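Local coordinates for PBP domain-containing protein (Vibrio parahaemolyticus, PDB 3MUQ), which is of unknown function but probably acts as a periplasmic solute-binding protein, perhaps for an oxyanion such as tungstate, at residues G122-G126 with T127-E131; M132-W135 with A136-K139. One frame throughout, in Å; residues are numbered along the deposited sequence.

Contact 1 of 2, residues G122-G126 with T127-E131; sequences GDDSG and THKKE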
loop_
_atom_site.group_PDB
_atom_site.type_symbol
_atom_site.label_atom_id
_atom_site.label_comp_id
_atom_site.label_asym_id
_atom_site.label_seq_id
_atom_site.Cartn_x
_atom_site.Cartn_y
_atom_site.Cartn_z
ATOM N N GLY A 122 -6.374 5.555 -23.601
ATOM C CA GLY A 122 -7.605 5.209 -24.308
ATOM C C GLY A 122 -8.052 3.770 -24.092
ATOM O O GLY A 122 -8.600 3.140 -24.985
ATOM N N ASP A 123 -7.800 3.242 -22.902
ATOM C CA ASP A 123 -8.039 1.826 -22.621
ATOM C C ASP A 123 -8.952 1.600 -21.394
ATOM O O ASP A 123 -9.077 0.471 -20.897
ATOM C CB ASP A 123 -6.694 1.112 -22.422
ATOM C CG ASP A 123 -5.996 1.531 -21.136
ATOM O OD1 ASP A 123 -6.428 2.542 -20.532
ATOM O OD2 ASP A 123 -5.022 0.846 -20.725
ATOM N N ASP A 124 -9.575 2.675 -20.909
ATOM C CA ASP A 124 -10.501 2.618 -19.769
ATOM C C ASP A 124 -9.871 2.180 -18.444
ATOM O O ASP A 124 -10.578 1.779 -17.524
ATOM C CB ASP A 124 -11.704 1.727 -20.077
ATOM C CG ASP A 124 -12.513 2.248 -21.231
ATOM O OD1 ASP A 124 -12.856 3.450 -21.204
ATOM O OD2 ASP A 124 -12.788 1.460 -22.164
ATOM N N SER A 125 -8.547 2.255 -18.362
ATOM C CA SER A 125 -7.827 2.012 -17.125
ATOM C C SER A 125 -8.104 3.126 -16.124
ATOM O O SER A 125 -8.660 4.169 -16.468
ATOM C CB SER A 125 -6.336 1.981 -17.420
ATOM O OG SER A 125 -5.959 3.152 -18.126
ATOM N N GLY A 126 -7.690 2.916 -14.883
ATOM C CA GLY A 126 -7.845 3.939 -13.869
ATOM C C GLY A 126 -7.149 5.209 -14.306
ATOM O O GLY A 126 -7.689 6.309 -14.165
ATOM N N THR A 127 -5.944 5.061 -14.849
ATOM C CA THR A 127 -5.214 6.210 -15.378
ATOM C C THR A 127 -5.996 6.904 -16.493
ATOM O O THR A 127 -6.103 8.123 -16.533
ATOM C CB THR A 127 -3.827 5.795 -15.893
ATOM O OG1 THR A 127 -3.045 5.310 -14.793
ATOM C CG2 THR A 127 -3.113 6.981 -16.558
ATOM N N HIS A 128 -6.543 6.118 -17.406
ATOM C CA HIS A 128 -7.351 6.676 -18.479
ATOM C C HIS A 128 -8.576 7.435 -17.940
ATOM O O HIS A 128 -8.874 8.534 -18.402
ATOM C CB HIS A 128 -7.789 5.577 -19.434
ATOM C CG HIS A 128 -8.637 6.066 -20.561
ATOM N ND1 HIS A 128 -8.512 7.337 -21.088
ATOM C CD2 HIS A 128 -9.616 5.459 -21.272
ATOM C CE1 HIS A 128 -9.379 7.490 -22.071
ATOM N NE2 HIS A 128 -10.060 6.364 -22.204
ATOM N N LYS A 129 -9.288 6.852 -16.974
ATOM C CA LYS A 129 -10.433 7.530 -16.362
ATOM C C LYS A 129 -10.021 8.854 -15.732
ATOM O O LYS A 129 -10.717 9.865 -15.845
ATOM C CB LYS A 129 -11.066 6.671 -15.263
ATOM C CG LYS A 129 -11.511 5.305 -15.698
ATOM C CD LYS A 129 -12.723 5.360 -16.571
ATOM C CE LYS A 129 -13.404 4.002 -16.584
ATOM N NZ LYS A 129 -14.579 4.043 -17.486
ATOM N N LYS A 130 -8.895 8.842 -15.037
ATOM C CA LYS A 130 -8.424 10.066 -14.422
ATOM C C LYS A 130 -8.089 11.144 -15.465
ATOM O O LYS A 130 -8.354 12.329 -15.254
ATOM C CB LYS A 130 -7.218 9.803 -13.531
ATOM C CG LYS A 130 -6.664 11.094 -12.959
ATOM C CD LYS A 130 -5.888 10.872 -11.688
ATOM C CE LYS A 130 -5.743 12.175 -10.908
ATOM N NZ LYS A 130 -6.913 12.460 -10.032
ATOM N N GLU A 131 -7.496 10.742 -16.584
ATOM C CA GLU A 131 -7.199 11.706 -17.631
ATOM C C GLU A 131 -8.503 12.322 -18.139
ATOM O O GLU A 131 -8.598 13.542 -18.326
ATOM C CB GLU A 131 -6.452 11.048 -18.785
ATOM C CG GLU A 131 -6.291 11.966 -19.988
ATOM C CD GLU A 131 -6.442 11.222 -21.288
ATOM O OE1 GLU A 131 -6.293 9.981 -21.266
ATOM O OE2 GLU A 131 -6.735 11.867 -22.321
#
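The N-terminal cap of helix 126-138 is built here, with Ser125 in the N-cap position and His128 folded back over the loop that leads in. Ser125 OG accepts a hydrogen bond from His128 N at 3.1 Å, standing in for the carbonyl that an earlier helical turn would supply. Its chi1 of 53° sets OG between its own N and carbonyl carbon, facing the turn. The hydroxyl also donates to Asp123 OD1, 2.5 Å from Ser125 OG, along the syn lone pair. That same oxygen receives Ser125 N from above the carboxylate plane, completing an Asx turn, so two bonds from one residue fix the capping serine. Helical pairing starts with Lys129 N to Ser125 O, 2.8 Å and nearly straight at 167°. This capped Ser-Gly-Thr turn is consistent with the anion-binding loops of PstS- and TupA-like relatives.

The imidazole of His128, its CG anti to the backbone N (chi1 179°), reaches back along the loop. Gly122 CA lies over one ring face, 3.6 Å from the centroid, as a CH-pi contact. His128 ND1 makes a weak bond to Glu131 OE1. Lys129 NZ stands 4.1 Å from Asp124 OD1, too far for a salt bridge, though the opposite charges may still attract weakly.

Ser120 on strand 118-120 binds Glu131 OE1, and Thr127 and Lys130 pack on Phe86 of strand 78-90 and Met169 of strand 168-171.

Contact 2 of 2, residues M132-W135 with A136-K139; sequences MGFW and AQTK
Trp135 and Thr138, joined by a bond from the threonine hydroxyl to Trp135 O, lie in the last turn of helix 126-138, the connecting helix of a beta-alpha-beta unit between strands 118-120 and 147-149, which ends in a Schellman motif with Lys139 taking positive phi as the first residue beyond the helix.

The backbone bonds come first. Ala136 N to Met132 O, Gln137 N to Gly133 O and Thr138 N to Phe134 O carry the regular i to i+4 ladder, each at 2.9 Å. Thr138 N also leans toward Trp135 O in a weak bond, as the last turn tightens. Lys139 N then bonds to Ala136 O at 3.0 Å, turning the chain out of the helix.

Side-chain polar contacts bind the same turns. Gly133 O receives a second, weak bond from Gln137 NE2, 3.4 Å away with a bent N-H...O angle of 131°. The glutamine side chain runs extended beyond CG, which also puts NE2 3.8 Å from Phe134 CD1, at the edge of the phenyl ring. The two side chains point the same way, their ring and amide planes 64° apart. Past the turn, Lys139 NZ curls back for a weak bond to Gln137 O. Trp135 NE1 donates to Glu131 one turn earlier, and Thr138 OG1 accepts from Ile140 N.

Nonpolar contacts join the helix to its neighbours. Phe134 rests on Lys193 and Leu194. Trp135 meets Phe108 and Ala112 of helix 104-113, and Thr138 touches Leu105, Phe108 and Lys109 there.

Held between its own N and carbonyl carbon, Thr138 OG1 donates back to Trp135 O over 2.7 Å, tilted 21° from the carbonyl plane, and meets the indole at its CE3 edge.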
loop_
_atom_site.group_PDB
_atom_site.type_symbol
_atom_site.label_atom_id
_atom_site.label_comp_id
_atom_site.label_asym_id
_atom_site.label_seq_id
_atom_site.Cartn_x
_atom_site.Cartn_y
_atom_site.Cartn_z
HETATM N N MSE A 132 -9.504 11.472 -18.349
HETATM C CA MSE A 132 -10.809 11.915 -18.854
HETATM C C MSE A 132 -11.536 12.848 -17.895
HETATM O O MSE A 132 -12.265 13.749 -18.317
HETATM C CB MSE A 132 -11.681 10.720 -19.221
HETATM C CG MSE A 132 -11.023 9.788 -20.246
HETATM SE SE MSE A 132 -10.413 10.681 -21.903
HETATM C CE MSE A 132 -9.170 11.933 -21.202
ATOM N N GLY A 133 -11.329 12.631 -16.604
ATOM C CA GLY A 133 -11.895 13.505 -15.598
ATOM C C GLY A 133 -11.363 14.918 -15.728
ATOM O O GLY A 133 -12.111 15.882 -15.603
ATOM N N PHE A 134 -10.065 15.050 -15.970
ATOM C CA PHE A 134 -9.480 16.374 -16.104
ATOM C C PHE A 134 -10.026 17.066 -17.342
ATOM O O PHE A 134 -10.373 18.238 -17.289
ATOM C CB PHE A 134 -7.957 16.310 -16.157
ATOM C CG PHE A 134 -7.317 15.898 -14.863
ATOM C CD1 PHE A 134 -7.902 16.226 -13.650
ATOM C CD2 PHE A 134 -6.119 15.199 -14.859
ATOM C CE1 PHE A 134 -7.312 15.856 -12.458
ATOM C CE2 PHE A 134 -5.523 14.819 -13.667
ATOM C CZ PHE A 134 -6.118 15.152 -12.464
ATOM N N TRP A 135 -10.109 16.349 -18.458
ATOM C CA TRP A 135 -10.704 16.942 -19.649
ATOM C C TRP A 135 -12.107 17.428 -19.322
ATOM O O TRP A 135 -12.473 18.542 -19.682
ATOM C CB TRP A 135 -10.734 15.978 -20.846
ATOM C CG TRP A 135 -9.377 15.711 -21.458
ATOM C CD1 TRP A 135 -8.766 14.504 -21.582
ATOM C CD2 TRP A 135 -8.460 16.676 -21.999
ATOM N NE1 TRP A 135 -7.527 14.640 -22.167
ATOM C CE2 TRP A 135 -7.317 15.965 -22.439
ATOM C CE3 TRP A 135 -8.491 18.066 -22.153
ATOM C CZ2 TRP A 135 -6.221 16.595 -23.021
ATOM C CZ3 TRP A 135 -7.408 18.690 -22.741
ATOM C CH2 TRP A 135 -6.283 17.959 -23.159
ATOM N N ALA A 136 -12.890 16.601 -18.636
ATOM C CA ALA A 136 -14.259 16.990 -18.284
ATOM C C ALA A 136 -14.263 18.272 -17.445
ATOM O O ALA A 136 -15.064 19.169 -17.686
ATOM C CB ALA A 136 -14.987 15.864 -17.560
ATOM N N GLN A 137 -13.350 18.367 -16.485
ATOM C CA GLN A 137 -13.251 19.573 -15.663
ATOM C C GLN A 137 -12.844 20.813 -16.451
ATOM O O GLN A 137 -13.245 21.919 -16.104
ATOM C CB GLN A 137 -12.279 19.368 -14.512
ATOM C CG GLN A 137 -12.792 18.415 -13.451
ATOM C CD GLN A 137 -11.719 18.044 -12.458
ATOM O OE1 GLN A 137 -11.165 18.907 -11.776
ATOM N NE2 GLN A 137 -11.405 16.750 -12.378
ATOM N N THR A 138 -12.036 20.639 -17.493
ATOM C CA THR A 138 -11.617 21.780 -18.308
ATOM C C THR A 138 -12.736 22.193 -19.240
ATOM O O THR A 138 -12.686 23.263 -19.840
ATOM C CB THR A 138 -10.357 21.485 -19.151
ATOM O OG1 THR A 138 -10.646 20.478 -20.137
ATOM C CG2 THR A 138 -9.197 21.048 -18.254
ATOM N N LYS A 139 -13.746 21.334 -19.341
ATOM C CA LYS A 139 -14.877 21.537 -20.236
ATOM C C LYS A 139 -14.458 21.426 -21.692
ATOM O O LYS A 139 -15.226 21.766 -22.592
ATOM C CB LYS A 139 -15.567 22.885 -19.989
ATOM C CG LYS A 139 -16.590 22.892 -18.856
ATOM C CD LYS A 139 -15.923 23.043 -17.496
ATOM C CE LYS A 139 -16.951 23.040 -16.369
ATOM N NZ LYS A 139 -16.357 22.600 -15.070
#

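Both contacts belong to helix 126-138 and follow each other in series: contact 1 forms its capped start, contact 2 its last turns, their centres about 12 Å apart, with no gap in sequence. One end faces strands 78-90 and 168-171 and grows from the loop after strand 118-120; the other leans on helix 104-113 before the chain goes on to strand 147-149. Together they fix both ends of the helix that connects strands 118-120 and 147-149 in a beta-alpha-beta crossover of the PBP-like fold. In relatives, helix N-termini often line the ligand cleft; whether contact 1 does so here is not established.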